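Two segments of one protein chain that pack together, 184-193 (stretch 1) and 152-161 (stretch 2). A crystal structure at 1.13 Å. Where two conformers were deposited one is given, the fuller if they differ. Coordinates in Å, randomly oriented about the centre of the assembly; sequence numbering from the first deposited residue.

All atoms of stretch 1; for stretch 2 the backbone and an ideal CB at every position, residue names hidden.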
ATOM      1  N   ALA A 184      13.796  -3.515  -4.464  1.00  7.61           N
ATOM      2  CA  ALA A 184      12.949  -2.445  -3.953  1.00  7.49           C
ATOM      3  C   ALA A 184      13.180  -1.157  -4.768  1.00  7.07           C
ATOM      4  O   ALA A 184      12.243  -0.450  -5.176  1.00  7.07           O
ATOM      5  CB  ALA A 184      13.169  -2.189  -2.468  1.00  7.67           C
ATOM      6  N   THR A 185      14.455  -0.824  -5.028  1.00  7.38           N
ATOM      7  CA  THR A 185      14.768   0.335  -5.879  1.00  7.36           C
ATOM      8  C   THR A 185      14.169   0.157  -7.287  1.00  7.53           C
ATOM      9  O   THR A 185      13.648   1.134  -7.838  1.00  7.59           O
ATOM     10  CB  THR A 185      16.272   0.594  -5.949  1.00  7.78           C
ATOM     11  OG1 THR A 185      16.633   1.076  -4.670  1.00  8.84           O
ATOM     12  CG2 THR A 185      16.615   1.646  -7.013  1.00  9.20           C
ATOM     13  N   GLN A 186      14.234  -1.020  -7.891  1.00  7.46           N
ATOM     14  CA  GLN A 186      13.642  -1.214  -9.216  1.00  7.26           C
ATOM     15  C   GLN A 186      12.112  -1.073  -9.210  1.00  6.93           C
ATOM     16  O   GLN A 186      11.562  -0.501 -10.126  1.00  7.52           O
ATOM     17  CB  GLN A 186      14.077  -2.524  -9.850  1.00  8.10           C
ATOM     18  CG  GLN A 186      15.574  -2.582 -10.116  1.00  8.92           C
ATOM     19  CD  GLN A 186      16.030  -1.486 -11.046  1.00  9.41           C
ATOM     20  OE1 GLN A 186      15.538  -1.365 -12.185  1.00 10.47           O
ATOM     21  NE2 GLN A 186      16.972  -0.676 -10.572  1.00  9.97           N
HETATM   22  N   MSE A 187      11.444  -1.546  -8.140  1.00  6.82           N
HETATM   23  CA  MSE A 187      10.010  -1.324  -8.001  1.00  6.94           C
HETATM   24  C   MSE A 187       9.712   0.166  -7.963  1.00  7.04           C
HETATM   25  O   MSE A 187       8.816   0.662  -8.662  1.00  7.17           O
HETATM   26  CB  MSE A 187       9.482  -1.980  -6.714  1.00  7.16           C
HETATM   27  CG  MSE A 187       9.212  -3.471  -6.788  1.00  7.88           C
HETATM   28 SE   MSE A 187       7.887  -3.986  -8.096  1.00  8.37          SE
HETATM   29  CE  MSE A 187       6.378  -3.078  -7.417  1.00 10.81           C
ATOM     30  N   LEU A 188      10.409   0.906  -7.117  1.00  7.25           N
ATOM     31  CA  LEU A 188      10.190   2.335  -6.975  1.00  6.92           C
ATOM     32  C   LEU A 188      10.491   3.038  -8.300  1.00  7.08           C
ATOM     33  O   LEU A 188       9.769   3.944  -8.715  1.00  7.42           O
ATOM     34  CB  LEU A 188      11.077   2.874  -5.865  1.00  7.21           C
ATOM     35  CG  LEU A 188      11.091   4.394  -5.732  1.00  7.65           C
ATOM     36  CD1 LEU A 188       9.712   4.953  -5.395  1.00  8.69           C
ATOM     37  CD2 LEU A 188      12.129   4.807  -4.678  1.00  9.21           C
ATOM     38  N   LYS A 189      11.542   2.614  -8.974  1.00  7.26           N
ATOM     39  CA  LYS A 189      11.886   3.182 -10.293  1.00  6.83           C
ATOM     40  C   LYS A 189      10.726   2.991 -11.275  1.00  6.93           C
ATOM     41  O   LYS A 189      10.341   3.915 -12.001  1.00  7.50           O
ATOM     42  CB  LYS A 189      13.159   2.532 -10.798  1.00  7.36           C
ATOM     43  CG  LYS A 189      13.656   3.134 -12.122  1.00  8.22           C
ATOM     44  CD  LYS A 189      14.974   2.553 -12.566  1.00  8.29           C
ATOM     45  CE  LYS A 189      15.535   3.228 -13.787  1.00  9.75           C
ATOM     46  NZ  LYS A 189      16.806   2.562 -14.241  1.00 10.85           N
ATOM     47  N   GLY A 190      10.164   1.790 -11.314  1.00  6.86           N
ATOM     48  CA  GLY A 190       9.035   1.551 -12.189  1.00  7.02           C
ATOM     49  C   GLY A 190       7.866   2.469 -11.839  1.00  6.89           C
ATOM     50  O   GLY A 190       7.237   3.075 -12.739  1.00  7.38           O
ATOM     51  N   GLU A 191       7.578   2.625 -10.539  1.00  6.64           N
ATOM     52  CA  GLU A 191       6.488   3.489 -10.159  1.00  6.23           C
ATOM     53  C   GLU A 191       6.753   4.934 -10.557  1.00  6.84           C
ATOM     54  O   GLU A 191       5.857   5.647 -11.036  1.00  7.24           O
ATOM     55  CB  GLU A 191       6.225   3.446  -8.644  1.00  7.02           C
ATOM     56  CG  GLU A 191       5.823   2.081  -8.135  1.00  7.48           C
ATOM     57  CD  GLU A 191       5.254   2.167  -6.735  1.00  7.49           C
ATOM     58  OE1 GLU A 191       5.898   2.705  -5.812  1.00  8.72           O
ATOM     59  OE2 GLU A 191       4.081   1.767  -6.591  1.00  9.32           O
ATOM     60  N   ALA A 192       7.967   5.400 -10.325  1.00  6.75           N
ATOM     61  CA  ALA A 192       8.314   6.794 -10.574  1.00  7.50           C
ATOM     62  C   ALA A 192       8.270   7.123 -12.064  1.00  6.88           C
ATOM     63  O   ALA A 192       7.762   8.189 -12.457  1.00  7.22           O
ATOM     64  CB  ALA A 192       9.709   7.110 -10.022  1.00  7.87           C
ATOM     65  N   TYR A 193       8.757   6.210 -12.921  1.00  6.97           N
ATOM     66  CA  TYR A 193       8.726   6.466 -14.350  1.00  7.14           C
ATOM     67  C   TYR A 193       7.321   6.269 -14.917  1.00  6.76           C
ATOM     68  O   TYR A 193       6.976   6.946 -15.901  1.00  7.19           O
ATOM     69  CB  TYR A 193       9.832   5.687 -15.078  1.00  7.06           C
ATOM     70  CG  TYR A 193      11.174   6.298 -14.902  1.00  7.23           C
ATOM     71  CD1 TYR A 193      11.979   6.045 -13.797  1.00  8.03           C
ATOM     72  CD2 TYR A 193      11.700   7.143 -15.881  1.00  8.36           C
ATOM     73  CE1 TYR A 193      13.215   6.638 -13.660  1.00  7.89           C
ATOM     74  CE2 TYR A 193      12.947   7.725 -15.753  1.00  8.61           C
ATOM     75  CZ  TYR A 193      13.707   7.475 -14.627  1.00  8.32           C
ATOM     76  OH  TYR A 193      14.960   8.046 -14.479  1.00  9.23           O
ATOM     77  N   UNK A 152      11.238  18.101  -7.889  1.00  9.43           N
ATOM     78  CA  UNK A 152      11.131  16.993  -6.948  1.00  9.00           C
ATOM     79  C   UNK A 152      11.321  15.657  -7.653  1.00  9.05           C
ATOM     80  O   UNK A 152      12.088  14.795  -7.219  1.00  9.37           O
ATOM     81  CB  UNK A 152       9.777  17.026  -6.237  1.00  9.00           C
ATOM     82  N   UNK A 153      10.632  15.467  -8.775  1.00  8.52           N
ATOM     83  CA  UNK A 153      10.785  14.244  -9.548  1.00  8.82           C
ATOM     84  C   UNK A 153      12.179  14.061 -10.090  1.00  8.65           C
ATOM     85  O   UNK A 153      12.706  12.954 -10.089  1.00  9.00           O
ATOM     86  CB  UNK A 153       9.785  14.227 -10.706  1.00  8.82           C
ATOM     87  N   UNK A 154      12.822  15.137 -10.543  1.00  9.27           N
ATOM     88  CA  UNK A 154      14.217  15.018 -10.977  0.51  9.84           C
ATOM     89  C   UNK A 154      15.126  14.513  -9.845  1.00  9.44           C
ATOM     90  O   UNK A 154      16.000  13.689 -10.073  1.00  9.40           O
ATOM     91  CB  UNK A 154      14.723  16.369 -11.486  0.51  9.84           C
ATOM     92  N   UNK A 155      14.897  14.988  -8.611  1.00  9.31           N
ATOM     93  CA  UNK A 155      15.678  14.520  -7.478  1.00  9.38           C
ATOM     94  C   UNK A 155      15.379  13.047  -7.166  1.00  8.94           C
ATOM     95  O   UNK A 155      16.313  12.271  -6.885  1.00  9.51           O
ATOM     96  CB  UNK A 155      15.396  15.390  -6.251  1.00  9.38           C
ATOM     97  N   UNK A 156      14.116  12.655  -7.226  1.00  8.53           N
ATOM     98  CA  UNK A 156      13.748  11.272  -7.036  1.00  9.12           C
ATOM     99  C   UNK A 156      14.528  10.398  -8.043  1.00  8.31           C
ATOM    100  O   UNK A 156      15.092   9.353  -7.672  1.00  8.71           O
ATOM    101  CB  UNK A 156      12.237  11.092  -7.197  1.00  9.12           C
ATOM    102  N   UNK A 157      14.516  10.806  -9.307  1.00  8.92           N
ATOM    103  CA  UNK A 157      15.207  10.051 -10.349  1.00  8.55           C
ATOM    104  C   UNK A 157      16.723   9.997 -10.117  1.00  8.90           C
ATOM    105  O   UNK A 157      17.366   8.985 -10.373  1.00  9.38           O
ATOM    106  CB  UNK A 157      14.913  10.668 -11.718  1.00  8.55           C
ATOM    107  N   UNK A 158      17.303  11.098  -9.629  1.00  9.34           N
ATOM    108  CA  UNK A 158      18.718  11.126  -9.328  0.52  9.22           C
ATOM    109  C   UNK A 158      19.069  10.155  -8.206  1.00  8.97           C
ATOM    110  O   UNK A 158      20.071   9.452  -8.261  1.00  9.76           O
ATOM    111  CB  UNK A 158      19.148  12.546  -8.953  0.52  9.22           C
ATOM    112  N   UNK A 159      18.216  10.133  -7.171  1.00  9.04           N
ATOM    113  CA  UNK A 159      18.442   9.209  -6.061  1.00  8.84           C
ATOM    114  C   UNK A 159      18.219   7.754  -6.473  1.00  8.78           C
ATOM    115  O   UNK A 159      18.922   6.876  -5.989  1.00  9.39           O
ATOM    116  CB  UNK A 159      17.523   9.563  -4.890  1.00  8.84           C
ATOM    117  N   UNK A 160      17.225   7.487  -7.328  1.00  8.70           N
ATOM    118  CA  UNK A 160      17.017   6.141  -7.851  1.00  8.72           C
ATOM    119  C   UNK A 160      18.293   5.693  -8.612  1.00  8.94           C
ATOM    120  O   UNK A 160      18.766   4.562  -8.456  1.00  9.16           O
ATOM    121  CB  UNK A 160      15.789   6.101  -8.762  1.00  8.72           C
ATOM    122  N   UNK A 161      18.822   6.586  -9.461  1.00  8.66           N
ATOM    123  CA  UNK A 161      20.042   6.256 -10.201  1.00 10.06           C
ATOM    124  C   UNK A 161      21.190   5.966  -9.231  1.00  9.54           C
ATOM    125  O   UNK A 161      21.931   5.018  -9.413  1.00 10.02           O
ATOM    126  CB  UNK A 161      20.421   7.396 -11.149  1.00 10.06           C
TER

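The two stretches are helices running nearly antiparallel, with an angle of 153° between their directions and axes 10.3 Å apart at closest approach. All ten backbone positions of stretch 2 have helical angles.

Position 152 is out of reach of stretch 1, which therefore sets no requirement there; the residue is Val152.

At position 153 the CB points sideways, and stretch 1 has nothing within 5.5 Å of it. Only a long, flexible side chain could turn back toward Ala192; methionine would suit, and lysine or arginine could do so through their methylenes. It is Met153, modelled as selenomethionine; its end turns inward, placing SE 4.2 Å from Ala192 CB and CE 3.3 Å from Ala192 O.

Positions 154 and 155 are also out of reach, leaving their choice open. They hold Glu154 and Gln155, the latter donating a hydrogen bond from NE2 to the OD2 of 159 one turn on, at 3.2 Å.

Position 156 points toward stretch 1, its ideal CB 5.5 Å from Ala192 CB. The small alanine leaves space for a medium apolar side chain, whether valine, leucine or isoleucine. Ile156 touches it lightly, its CG2 4.2 Å from Ala192 CB.

Position 157 also points toward stretch 1, with its ideal CB 3.8 Å from Tyr193 OH. A long chain able to run along the tyrosine ring would suit, such as arginine, lysine or methionine. The residue is Lys157. Its extended chain carries CE over one ring face, 3.8 Å from the centroid of the Tyr193 ring, in a CH-pi contact, while NZ makes an off-centre cation-pi interaction at 4.5 Å from that centroid. A water joins the same pair, donating to Lys157 O at 2.8 Å from its own O, which lies 2.7 Å from Tyr193 OH.

Position 158 points away and 159 is out of reach; many residues would serve, and Lys158 and Asp159 occupy them.

Position 160 points toward stretch 1, its ideal CB 4.9 Å from both Thr185 CG2 and Lys189 CB. Thr185, Leu188, Lys189 and Ala192 outline a largely apolar hollow that leucine, isoleucine or methionine could enter. Ile160 is the knob in this hole and has the largest covered area of the contact. Its branches spread: CG2 lies 3.7 Å from Lys189 CB, whereas CD1 reaches 3.8 Å from Ala192 CB and 4.2 Å from Leu188 CG.

Position 161 points sideways, and a polar residue is acceptable; it is Gln161.

Stretch 2, residues 152-161: VMEQIKKDIQ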
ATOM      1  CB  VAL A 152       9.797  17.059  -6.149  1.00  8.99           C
ATOM      2  CG1 VAL A 152       9.696  15.851  -5.195  1.00 10.18           C
ATOM      3  CG2 VAL A 152       9.649  18.413  -5.394  1.00 10.27           C
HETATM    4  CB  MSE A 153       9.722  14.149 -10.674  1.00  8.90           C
HETATM    5  CG  MSE A 153       9.895  12.906 -11.527  1.00  9.14           C
HETATM    6 SE   MSE A 153       9.765  11.246 -10.511  1.00  9.39          SE
HETATM    7  CE  MSE A 153       7.843  10.975 -10.639  1.00  9.74           C
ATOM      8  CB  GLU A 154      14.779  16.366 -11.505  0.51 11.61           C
ATOM      9  CG  GLU A 154      14.201  16.946 -12.827  0.51 13.15           C
ATOM     10  CD  GLU A 154      14.427  18.502 -12.952  0.51 19.75           C
ATOM     11  OE1 GLU A 154      15.327  19.062 -12.283  0.51 23.48           O
ATOM     12  OE2 GLU A 154      13.709  19.171 -13.712  0.51 26.42           O
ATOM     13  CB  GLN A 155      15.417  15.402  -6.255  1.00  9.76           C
ATOM     14  CG  GLN A 155      16.243  14.953  -5.048  1.00 11.40           C
ATOM     15  CD  GLN A 155      17.733  15.097  -5.246  1.00 12.03           C
ATOM     16  OE1 GLN A 155      18.178  16.055  -5.877  1.00 13.95           O
ATOM     17  NE2 GLN A 155      18.515  14.136  -4.730  1.00 12.99           N
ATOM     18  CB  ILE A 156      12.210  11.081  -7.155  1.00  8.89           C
ATOM     19  CG1 ILE A 156      11.505  11.694  -5.965  1.00  8.73           C
ATOM     20  CG2 ILE A 156      11.815   9.622  -7.373  1.00  9.06           C
ATOM     21  CD1 ILE A 156      10.022  11.943  -6.183  1.00  8.98           C
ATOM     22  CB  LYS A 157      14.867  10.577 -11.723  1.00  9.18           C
ATOM     23  CG  LYS A 157      13.457  10.248 -12.124  1.00  9.38           C
ATOM     24  CD  LYS A 157      13.051  10.890 -13.426  1.00 10.24           C
ATOM     25  CE  LYS A 157      11.655  10.453 -13.853  1.00 11.72           C
ATOM     26  NZ  LYS A 157      11.271  11.212 -15.090  1.00 14.46           N
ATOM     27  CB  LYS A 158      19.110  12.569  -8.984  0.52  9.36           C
ATOM     28  CG  LYS A 158      20.606  12.819  -8.761  0.52 10.41           C
ATOM     29  CD  LYS A 158      20.869  14.262  -8.375  0.52 12.56           C
ATOM     30  CE  LYS A 158      22.348  14.486  -8.056  0.52 15.32           C
ATOM     31  NZ  LYS A 158      22.657  15.773  -7.401  0.52 19.51           N
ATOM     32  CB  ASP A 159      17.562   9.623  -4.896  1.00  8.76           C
ATOM     33  CG  ASP A 159      18.100  10.835  -4.165  1.00  9.61           C
ATOM     34  OD1 ASP A 159      19.324  11.085  -4.219  1.00 11.22           O
ATOM     35  OD2 ASP A 159      17.278  11.505  -3.461  1.00 10.39           O
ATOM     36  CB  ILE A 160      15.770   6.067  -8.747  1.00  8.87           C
ATOM     37  CG1 ILE A 160      14.509   6.167  -7.889  1.00  9.41           C
ATOM     38  CG2 ILE A 160      15.798   4.814  -9.620  1.00  9.71           C
ATOM     39  CD1 ILE A 160      13.247   6.429  -8.672  1.00 10.74           C
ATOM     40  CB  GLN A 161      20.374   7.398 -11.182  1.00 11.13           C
ATOM     41  CG  GLN A 161      21.673   7.232 -11.976  1.00 15.13           C
ATOM     42  CD  GLN A 161      21.951   8.489 -12.792  1.00 21.53           C
ATOM     43  OE1 GLN A 161      22.032   9.604 -12.237  1.00 25.19           O
ATOM     44  NE2 GLN A 161      22.078   8.336 -14.076  1.00 27.00           N
TER
HETATM   45  O   HOH W   1      16.271   7.220 -12.321  1.00 10.68           O
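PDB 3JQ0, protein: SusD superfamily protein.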